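Local atomic coordinates of uncharacterized protein (Shewanella loihica, PDB entry 3O0L), a protein that is of unknown function but belongs to the DUF1425 family of the E-set clan and is probably made with a signal sequence, as bacterial lipoproteins are. Residues A[68-73]-A[96-101]; A[30-33]-A[39-42]; A[5-10]-A[15-20]; A[44-49]-A[56-61]. All coordinates share one frame; numbering follows the deposited sequence.

Contact 1: residues A[68-73]-A[96-101]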
# COMPACT_ATOMS: atom_id res chain seq x y z
N ALA A 68 16.44 9.49 -9.34
CA ALA A 68 16.69 8.75 -10.57
C ALA A 68 16.83 7.25 -10.24
O ALA A 68 17.33 6.92 -9.17
CB ALA A 68 17.93 9.25 -11.25
N THR A 69 16.37 6.38 -11.13
CA THR A 69 16.49 4.92 -10.96
C THR A 69 17.93 4.55 -11.16
O THR A 69 18.54 5.01 -12.11
CB THR A 69 15.62 4.16 -11.98
OG1 THR A 69 14.25 4.40 -11.67
CG2 THR A 69 15.85 2.66 -11.91
N VAL A 70 18.45 3.69 -10.29
CA VAL A 70 19.83 3.25 -10.34
C VAL A 70 19.88 1.93 -11.13
O VAL A 70 19.08 1.00 -10.86
CB VAL A 70 20.37 3.04 -8.91
CG1 VAL A 70 21.79 2.58 -8.93
CG2 VAL A 70 20.24 4.33 -8.06
N GLU A 71 20.80 1.85 -12.09
CA GLU A 71 20.92 0.65 -12.89
C GLU A 71 21.11 -0.56 -11.99
O GLU A 71 22.01 -0.55 -11.15
CB GLU A 71 22.10 0.73 -13.85
CG GLU A 71 22.36 -0.56 -14.62
CD GLU A 71 21.20 -1.06 -15.45
OE1 GLU A 71 20.42 -0.22 -15.97
OE2 GLU A 71 21.07 -2.31 -15.60
N ASP A 72 20.30 -1.60 -12.21
CA ASP A 72 20.31 -2.79 -11.35
C ASP A 72 20.46 -4.03 -12.23
O ASP A 72 19.47 -4.69 -12.57
CB ASP A 72 18.99 -2.80 -10.55
CG ASP A 72 19.01 -3.72 -9.30
OD1 ASP A 72 20.08 -4.21 -8.86
OD2 ASP A 72 17.88 -3.93 -8.76
N GLU A 73 21.68 -4.32 -12.65
CA GLU A 73 21.90 -5.37 -13.66
C GLU A 73 21.47 -6.74 -13.19
O GLU A 73 21.80 -7.15 -12.08
CB GLU A 73 23.39 -5.47 -13.98
CG GLU A 73 24.00 -4.27 -14.71
CD GLU A 73 23.62 -4.18 -16.17
OE1 GLU A 73 23.00 -5.13 -16.70
OE2 GLU A 73 23.88 -3.11 -16.75
N ASN A 96 24.80 0.03 -6.46
CA ASN A 96 25.95 0.89 -6.34
C ASN A 96 25.75 1.88 -5.21
O ASN A 96 24.62 2.12 -4.75
CB ASN A 96 26.37 1.54 -7.66
CG ASN A 96 25.51 2.70 -8.09
OD1 ASN A 96 25.39 3.70 -7.39
ND2 ASN A 96 25.03 2.63 -9.34
N ALA A 97 26.86 2.44 -4.78
CA ALA A 97 26.87 3.31 -3.59
C ALA A 97 26.08 4.62 -3.73
O ALA A 97 25.85 5.31 -2.71
CB ALA A 97 28.28 3.59 -3.21
N THR A 98 25.65 5.01 -4.93
CA THR A 98 24.81 6.22 -5.07
C THR A 98 23.36 5.99 -4.68
O THR A 98 22.63 6.96 -4.50
CB THR A 98 24.82 6.88 -6.48
OG1 THR A 98 24.11 6.05 -7.42
CG2 THR A 98 26.23 7.22 -6.94
N ALA A 99 22.91 4.74 -4.55
CA ALA A 99 21.53 4.46 -4.19
C ALA A 99 21.28 4.89 -2.76
O ALA A 99 22.09 4.60 -1.86
CB ALA A 99 21.22 2.98 -4.36
N VAL A 100 20.20 5.63 -2.53
CA VAL A 100 19.88 6.07 -1.16
C VAL A 100 18.60 5.44 -0.65
O VAL A 100 18.32 5.53 0.52
CB VAL A 100 19.76 7.61 -1.06
CG1 VAL A 100 21.11 8.28 -1.51
CG2 VAL A 100 18.58 8.12 -1.90
N ARG A 101 17.85 4.77 -1.51
CA ARG A 101 16.49 4.35 -1.17
C ARG A 101 16.05 3.20 -2.07
O ARG A 101 16.46 3.15 -3.21
CB ARG A 101 15.61 5.60 -1.41
CG ARG A 101 14.17 5.50 -1.20
CD ARG A 101 13.52 6.91 -1.36
NE ARG A 101 13.44 7.51 -2.71
CZ ARG A 101 12.56 7.17 -3.67
NH1 ARG A 101 11.71 6.16 -3.50
NH2 ARG A 101 12.56 7.84 -4.82
O HOH W 1 24.90 0.50 -11.01
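Two loops at one end of the molecule meet here in a small, mainly apolar contact: Val-70, between strands 54-63 and 78-82, is set against Asn-96 and Ala-99, between strands 87-93 and 101-109. The valine carries it with both branches. CG1, anti to its own backbone N (chi1 180°), reaches the carboxamide and stops 3.3 Å from ND2 of Asn-96, while CG2 rests 4.1 Å from CB of Ala-99. Asn-96 opens a type I beta turn closed by Ala-99 N to Asn-96 O. Its OD1 accepts twice in the carbonyl plane, from the backbone N of Thr-98 (2.8 Å), an Asx turn, and from OG1 of Thr-98 (2.7 Å), which meets a lone pair of OD1. On the other side of the amide, ND2 of Asn-96 donates to a water at 2.7 Å, and that water donates to the carbonyl of Glu-71. An alanine for this asparagine would remove the carboxamide, and is likely to leave the N-H of Thr-98 without its acceptor and the Glu-71 carbonyl without its water link. With oxygen and nitrogen both engaged, the amide is probably held in one rotation, its polar atoms satisfied although a valine methyl lies against ND2.

Contact 2: residues A[30-33]-A[39-42]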
# COMPACT_ATOMS: atom_id res chain seq x y z
N ALA A 30 8.96 -2.40 3.13
CA ALA A 30 10.41 -2.45 2.92
C ALA A 30 11.10 -1.29 3.60
O ALA A 30 10.53 -0.23 3.73
CB ALA A 30 10.72 -2.38 1.42
N VAL A 31 12.34 -1.52 4.00
CA VAL A 31 13.20 -0.49 4.57
C VAL A 31 14.61 -0.71 4.04
O VAL A 31 14.92 -1.83 3.61
CB VAL A 31 13.23 -0.61 6.11
CG1 VAL A 31 11.82 -0.48 6.69
CG2 VAL A 31 13.87 -1.95 6.53
N THR A 32 15.45 0.33 4.04
CA THR A 32 16.90 0.16 3.77
C THR A 32 17.66 0.19 5.08
O THR A 32 17.28 0.95 5.99
CB THR A 32 17.50 1.24 2.85
OG1 THR A 32 17.22 2.54 3.36
CG2 THR A 32 16.90 1.14 1.46
N THR A 33 18.68 -0.67 5.21
CA THR A 33 19.57 -0.63 6.35
C THR A 33 20.95 -0.41 5.76
O THR A 33 21.16 -0.62 4.57
CB THR A 33 19.52 -1.91 7.25
OG1 THR A 33 19.99 -3.05 6.52
CG2 THR A 33 18.05 -2.20 7.76
N PHE A 39 27.35 0.77 0.92
CA PHE A 39 26.18 0.16 0.34
C PHE A 39 25.02 0.15 1.32
O PHE A 39 25.20 0.30 2.52
CB PHE A 39 26.54 -1.25 -0.16
CG PHE A 39 27.23 -1.22 -1.48
CD1 PHE A 39 28.50 -0.70 -1.59
CD2 PHE A 39 26.56 -1.60 -2.63
CE1 PHE A 39 29.10 -0.63 -2.82
CE2 PHE A 39 27.18 -1.48 -3.88
CZ PHE A 39 28.43 -1.00 -3.96
N LEU A 40 23.82 -0.01 0.78
CA LEU A 40 22.61 -0.22 1.54
C LEU A 40 22.14 -1.64 1.26
O LEU A 40 22.48 -2.27 0.25
CB LEU A 40 21.52 0.76 1.12
CG LEU A 40 21.77 2.24 1.25
CD1 LEU A 40 20.57 2.98 0.72
CD2 LEU A 40 22.03 2.58 2.72
N ARG A 41 21.34 -2.15 2.16
CA ARG A 41 20.70 -3.43 1.94
C ARG A 41 19.22 -3.24 2.14
O ARG A 41 18.80 -2.78 3.20
CB ARG A 41 21.21 -4.41 2.94
CG ARG A 41 20.47 -5.70 2.88
CD ARG A 41 21.21 -6.72 3.68
NE ARG A 41 22.45 -7.13 3.04
CZ ARG A 41 22.50 -7.96 2.00
NH1 ARG A 41 21.38 -8.45 1.45
NH2 ARG A 41 23.68 -8.29 1.50
N ALA A 42 18.43 -3.66 1.15
CA ALA A 42 16.97 -3.57 1.24
C ALA A 42 16.48 -4.77 2.02
O ALA A 42 16.91 -5.90 1.79
CB ALA A 42 16.33 -3.60 -0.19
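Thr-33 and Arg-41 form an antiparallel hydrogen-bonded pair near the turn end of the hairpin made by strands 22-34 and 40-48. Each backbone uses both its polar groups on the other: Thr-33 N donates to Arg-41 O and Arg-41 N to Thr-33 O, both at 2.9 Å and nearly straight, with N-H...O angles of 171° and 170°. Both carbonyls also receive a CA-H contact, Arg-41 O from CA of Thr-32 at 3.5 Å and Thr-33 O from CA of Leu-40 at 3.4 Å. Next along, Thr-32 and Ala-42 make the non-hydrogen-bonded pair, their CA atoms 4.5 Å apart. Ala-42 turns its backbone outward to Ala-92 on the neighbouring strand 87-93, and its carbonyl also accepts from OG1 of Thr-91. Val-31 continues the pairing with Arg-43.

The side chains divide between the two faces. On that of Thr-32 and Ala-42, CD1 of Leu-40 lies against CB of Thr-32 at 4.1 Å, and Trp-62 of the opposing sheet touches Leu-40 and Ala-42. On the other face, OG1 of Thr-33 lies 4.0 Å from CB of Arg-41. The arginine then leaves its neighbour: CG is anti to the backbone N (chi1 173°), the chain bends at chi3, and NH1 bonds to the hydroxyl of Thr-91. The grip between these strands is therefore carried by paired peptide groups, while the guanidinium bonds to strand 87-93; peptide pairing on one side and this bond on the other link strand 40-48 to both its neighbours.

Contact 3: residues A[5-10]-A[15-20]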
# COMPACT_ATOMS: atom_id res chain seq x y z
N GLY A 5 -15.81 -7.46 -8.10
CA GLY A 5 -15.12 -7.79 -6.89
C GLY A 5 -14.78 -6.48 -6.22
O GLY A 5 -15.23 -5.41 -6.62
N GLY A 6 -13.97 -6.57 -5.19
CA GLY A 6 -13.52 -5.43 -4.46
C GLY A 6 -12.08 -5.56 -4.08
O GLY A 6 -11.50 -6.64 -4.04
N ILE A 7 -11.51 -4.40 -3.84
CA ILE A 7 -10.19 -4.23 -3.35
C ILE A 7 -10.22 -3.22 -2.21
O ILE A 7 -10.90 -2.18 -2.31
CB ILE A 7 -9.32 -3.61 -4.47
CG1 ILE A 7 -9.09 -4.65 -5.57
CG2 ILE A 7 -8.00 -3.07 -3.92
CD1 ILE A 7 -8.19 -4.14 -6.68
N MSE A 8 -9.47 -3.47 -1.16
CA MSE A 8 -9.29 -2.46 -0.11
C MSE A 8 -7.81 -2.35 0.21
O MSE A 8 -7.12 -3.36 0.40
CB MSE A 8 -10.13 -2.80 1.15
CG MSE A 8 -9.88 -1.84 2.31
SE MSE A 8 -11.21 -2.08 3.69
CE MSE A 8 -10.52 -3.52 4.60
N ILE A 9 -7.36 -1.11 0.30
CA ILE A 9 -5.98 -0.74 0.59
C ILE A 9 -5.93 0.01 1.88
O ILE A 9 -6.74 0.92 2.11
CB ILE A 9 -5.43 0.20 -0.53
CG1 ILE A 9 -5.62 -0.44 -1.90
CG2 ILE A 9 -3.97 0.59 -0.26
CD1 ILE A 9 -5.85 0.64 -3.00
N SER A 10 -4.94 -0.28 2.72
CA SER A 10 -4.72 0.50 3.94
C SER A 10 -3.45 1.34 3.81
O SER A 10 -2.56 1.02 3.04
CB SER A 10 -4.53 -0.42 5.14
OG SER A 10 -3.20 -0.96 5.08
N VAL A 15 -3.23 -4.92 1.49
CA VAL A 15 -4.11 -4.91 0.32
C VAL A 15 -4.86 -6.21 0.28
O VAL A 15 -4.25 -7.30 0.32
CB VAL A 15 -3.38 -4.73 -1.02
CG1 VAL A 15 -4.38 -4.75 -2.18
CG2 VAL A 15 -2.59 -3.41 -1.03
N ARG A 16 -6.18 -6.11 0.25
CA ARG A 16 -7.00 -7.28 0.09
C ARG A 16 -7.87 -7.17 -1.14
O ARG A 16 -8.34 -6.09 -1.50
CB ARG A 16 -7.80 -7.58 1.33
CG ARG A 16 -8.82 -6.63 1.69
CD ARG A 16 -9.64 -7.15 2.96
NE ARG A 16 -10.52 -8.26 2.61
CZ ARG A 16 -10.97 -9.18 3.48
NH1 ARG A 16 -10.64 -9.13 4.77
NH2 ARG A 16 -11.76 -10.15 3.05
N VAL A 17 -8.06 -8.32 -1.76
CA VAL A 17 -8.84 -8.51 -2.97
C VAL A 17 -9.87 -9.59 -2.69
O VAL A 17 -9.53 -10.69 -2.16
CB VAL A 17 -7.93 -8.94 -4.15
CG1 VAL A 17 -8.76 -9.22 -5.43
CG2 VAL A 17 -6.84 -7.91 -4.39
N ASP A 18 -11.12 -9.33 -3.07
CA ASP A 18 -12.17 -10.30 -2.95
C ASP A 18 -12.95 -10.27 -4.26
O ASP A 18 -13.62 -9.27 -4.58
CB ASP A 18 -13.06 -10.00 -1.73
CG ASP A 18 -12.28 -10.00 -0.44
OD1 ASP A 18 -12.00 -11.09 0.12
OD2 ASP A 18 -11.91 -8.89 0.02
N ASN A 19 -12.82 -11.35 -5.02
CA ASN A 19 -13.35 -11.38 -6.37
C ASN A 19 -13.90 -12.78 -6.70
O ASN A 19 -13.15 -13.67 -7.12
CB ASN A 19 -12.23 -10.94 -7.32
CG ASN A 19 -12.74 -10.65 -8.73
OD1 ASN A 19 -13.82 -10.10 -8.91
ND2 ASN A 19 -11.95 -11.00 -9.72
N GLY A 20 -15.20 -12.95 -6.46
CA GLY A 20 -15.85 -14.25 -6.57
C GLY A 20 -15.22 -15.18 -5.55
O GLY A 20 -15.16 -14.86 -4.36
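Strands 5-10 and 15-19 run antiparallel, at 174° with axes 4.6 Å apart at their closest, and are joined by four backbone bonds: two between Gly-6 and Asp-18, two between Met-8 and Arg-16. On one face Ile-7 lies beside Val-17, both pointing the same way, with CG1 of Ile-7 4.1 Å from CG2 of Val-17 in one of two conformers; CG2 of Ile-9 meets CG2 of Val-15 at 4.3 Å. On the other face selenomethionine Met-8 crosses Arg-16 obliquely, its CE 4.1 Å from CD of the arginine. The guanidinium grips Asp-18 side-on: NE meets the syn lone pair of OD2 at 3.0 Å, in the guanidinium plane, and NH2 reaches OD1 at 3.1 Å from a more tilted position. His-23 is a second partner of OD1. An alanine for the arginine would remove the guanidinium, and would probably leave the Asp-18 carboxylate without its charged mate and uncover the end of Met-8. Strand 5-10 pairs antiparallel with a strand of the second subunit, where Ile-7 and Ile-9 pack on Val-17 and Val-15 of that chain: a beta hairpin whose outer strand carries the sheet across a dimer interface.

Contact 4: residues A[44-49]-A[56-61]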
# COMPACT_ATOMS: atom_id res chain seq x y z
N GLY A 44 12.75 -6.39 2.95
CA GLY A 44 11.33 -6.37 2.70
C GLY A 44 10.66 -7.46 3.48
O GLY A 44 11.29 -8.47 3.84
N THR A 45 9.37 -7.25 3.76
CA THR A 45 8.57 -8.25 4.44
C THR A 45 7.27 -8.39 3.63
O THR A 45 6.64 -7.38 3.32
CB THR A 45 8.28 -7.83 5.90
OG1 THR A 45 9.44 -8.09 6.72
CG2 THR A 45 7.06 -8.60 6.46
N ILE A 46 6.90 -9.62 3.29
CA ILE A 46 5.66 -9.90 2.57
C ILE A 46 4.90 -10.88 3.42
O ILE A 46 5.37 -12.00 3.69
CB ILE A 46 5.92 -10.49 1.18
CG1 ILE A 46 6.81 -9.57 0.35
CG2 ILE A 46 4.62 -10.66 0.41
CD1 ILE A 46 7.38 -10.24 -0.95
N ILE A 47 3.74 -10.45 3.90
CA ILE A 47 2.92 -11.25 4.80
C ILE A 47 1.60 -11.55 4.16
O ILE A 47 0.95 -10.63 3.64
CB ILE A 47 2.59 -10.47 6.09
CG1 ILE A 47 3.85 -9.85 6.71
CG2 ILE A 47 1.87 -11.38 7.10
CD1 ILE A 47 3.61 -9.23 8.10
N SER A 48 1.22 -12.82 4.14
CA SER A 48 -0.13 -13.22 3.78
C SER A 48 -1.00 -13.35 5.03
O SER A 48 -0.56 -13.88 6.07
CB SER A 48 -0.16 -14.55 3.02
OG SER A 48 -1.47 -15.08 3.08
N LYS A 49 -2.22 -12.84 4.93
CA LYS A 49 -3.18 -12.91 6.01
C LYS A 49 -4.40 -13.67 5.52
O LYS A 49 -5.53 -13.39 5.92
CB LYS A 49 -3.54 -11.50 6.49
CG LYS A 49 -2.41 -10.77 7.20
CD LYS A 49 -2.93 -9.56 7.97
CE LYS A 49 -1.83 -8.53 8.22
NZ LYS A 49 -0.82 -9.00 9.19
N LEU A 56 3.07 -15.19 -5.83
CA LEU A 56 3.33 -13.81 -6.21
C LEU A 56 4.76 -13.65 -6.74
O LEU A 56 5.53 -14.60 -6.77
CB LEU A 56 3.01 -12.86 -5.06
CG LEU A 56 3.60 -13.13 -3.69
CD1 LEU A 56 5.03 -12.71 -3.65
CD2 LEU A 56 2.79 -12.35 -2.66
N GLN A 57 5.04 -12.47 -7.25
CA GLN A 57 6.38 -12.13 -7.73
C GLN A 57 6.77 -10.82 -7.12
O GLN A 57 5.90 -9.97 -6.84
CB GLN A 57 6.38 -11.96 -9.23
CG GLN A 57 6.01 -13.21 -9.96
CD GLN A 57 6.38 -13.04 -11.40
OE1 GLN A 57 5.85 -12.16 -12.08
NE2 GLN A 57 7.35 -13.82 -11.85
N TYR A 58 8.07 -10.63 -6.90
CA TYR A 58 8.55 -9.40 -6.35
C TYR A 58 9.86 -8.95 -6.95
O TYR A 58 10.60 -9.75 -7.53
CB TYR A 58 8.73 -9.52 -4.82
CG TYR A 58 9.97 -10.30 -4.42
CD1 TYR A 58 9.94 -11.70 -4.34
CD2 TYR A 58 11.17 -9.64 -4.15
CE1 TYR A 58 11.10 -12.43 -4.01
CE2 TYR A 58 12.30 -10.33 -3.84
CZ TYR A 58 12.27 -11.73 -3.74
OH TYR A 58 13.41 -12.40 -3.38
N LYS A 59 10.12 -7.65 -6.80
CA LYS A 59 11.46 -7.11 -7.09
C LYS A 59 11.62 -5.77 -6.45
O LYS A 59 10.64 -5.05 -6.22
CB LYS A 59 11.77 -7.02 -8.58
CG LYS A 59 11.18 -5.90 -9.35
CD LYS A 59 11.97 -5.78 -10.64
CE LYS A 59 11.29 -4.94 -11.66
NZ LYS A 59 11.84 -5.24 -13.03
N PHE A 60 12.86 -5.46 -6.11
CA PHE A 60 13.19 -4.13 -5.61
C PHE A 60 13.68 -3.27 -6.74
O PHE A 60 14.29 -3.77 -7.69
CB PHE A 60 14.32 -4.18 -4.58
CG PHE A 60 13.97 -4.85 -3.27
CD1 PHE A 60 13.42 -4.11 -2.23
CD2 PHE A 60 14.24 -6.17 -3.06
CE1 PHE A 60 13.13 -4.70 -1.05
CE2 PHE A 60 13.94 -6.77 -1.85
CZ PHE A 60 13.39 -6.03 -0.84
N THR A 61 13.47 -1.96 -6.60
CA THR A 61 14.10 -0.96 -7.46
C THR A 61 14.81 0.03 -6.54
O THR A 61 14.46 0.18 -5.35
CB THR A 61 13.08 -0.22 -8.33
OG1 THR A 61 12.10 0.34 -7.48
CG2 THR A 61 12.35 -1.20 -9.28
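Strands 44-48 and 56-61 run nearly antiparallel, at 160°, but their axes stay 10.2 Å apart: they belong to different sheets and meet chiefly through side chains, with no backbone pairing between them. Ile-46 fills the space with both branches. CG2, anti to the backbone N, touches CD2 of Leu-56 at 4.0 Å in one of that residue's two conformers, the two side chains sliding past each other in opposite directions. The longer branch reaches across toward the opposing strand, its CD1 4.2 Å from CB of Tyr-58. Further on, the sheets come closer where Gly-44 faces Phe-60. With CG anti to the carbonyl carbon (chi1 -68°), the phenyl group carries its CZ to 3.9 Å from the backbone N of Gly-44, which lies at the ring edge and in its plane. A CB on Gly-44 would point toward that ring and come tightly against CZ, so the glycine makes room for it.

All five touching residues are buried, and the centre of the contact lies about 3 Å from that of the chain. Val-106 packs on both Ile-46 and Leu-56, Leu-82 on Ile-46, and Val-90 on both aromatic residues; Lys-78 makes a cation-pi contact with Tyr-58. Two antiparallel sheets face to face around an interior of aliphatic and aromatic side chains form a beta sandwich, consistent with the immunoglobulin-like fold expected of the E-set clan.

Along the chain the contacts come in series: contact 3, contact 2, contact 4, contact 1. Contacts 2 and 3 are hairpins of the same five-stranded sheet, their centres 29 Å apart on opposite sides of the chain's centre. Contact 4, near that centre, shares strand 40-48 with contact 2 and joins this sheet to the three-stranded one; CB of Ala-42 touches CE1 of Phe-60 at 3.5 Å, making the two continuous. Contact 1 lies at the loop end, its centre 12 Å from that of contact 2, and packs on Leu-40 and Phe-39. Its centre is 33 Å from that of contact 3, so the loop packing lies at the far end from the hairpin that pairs with the second subunit.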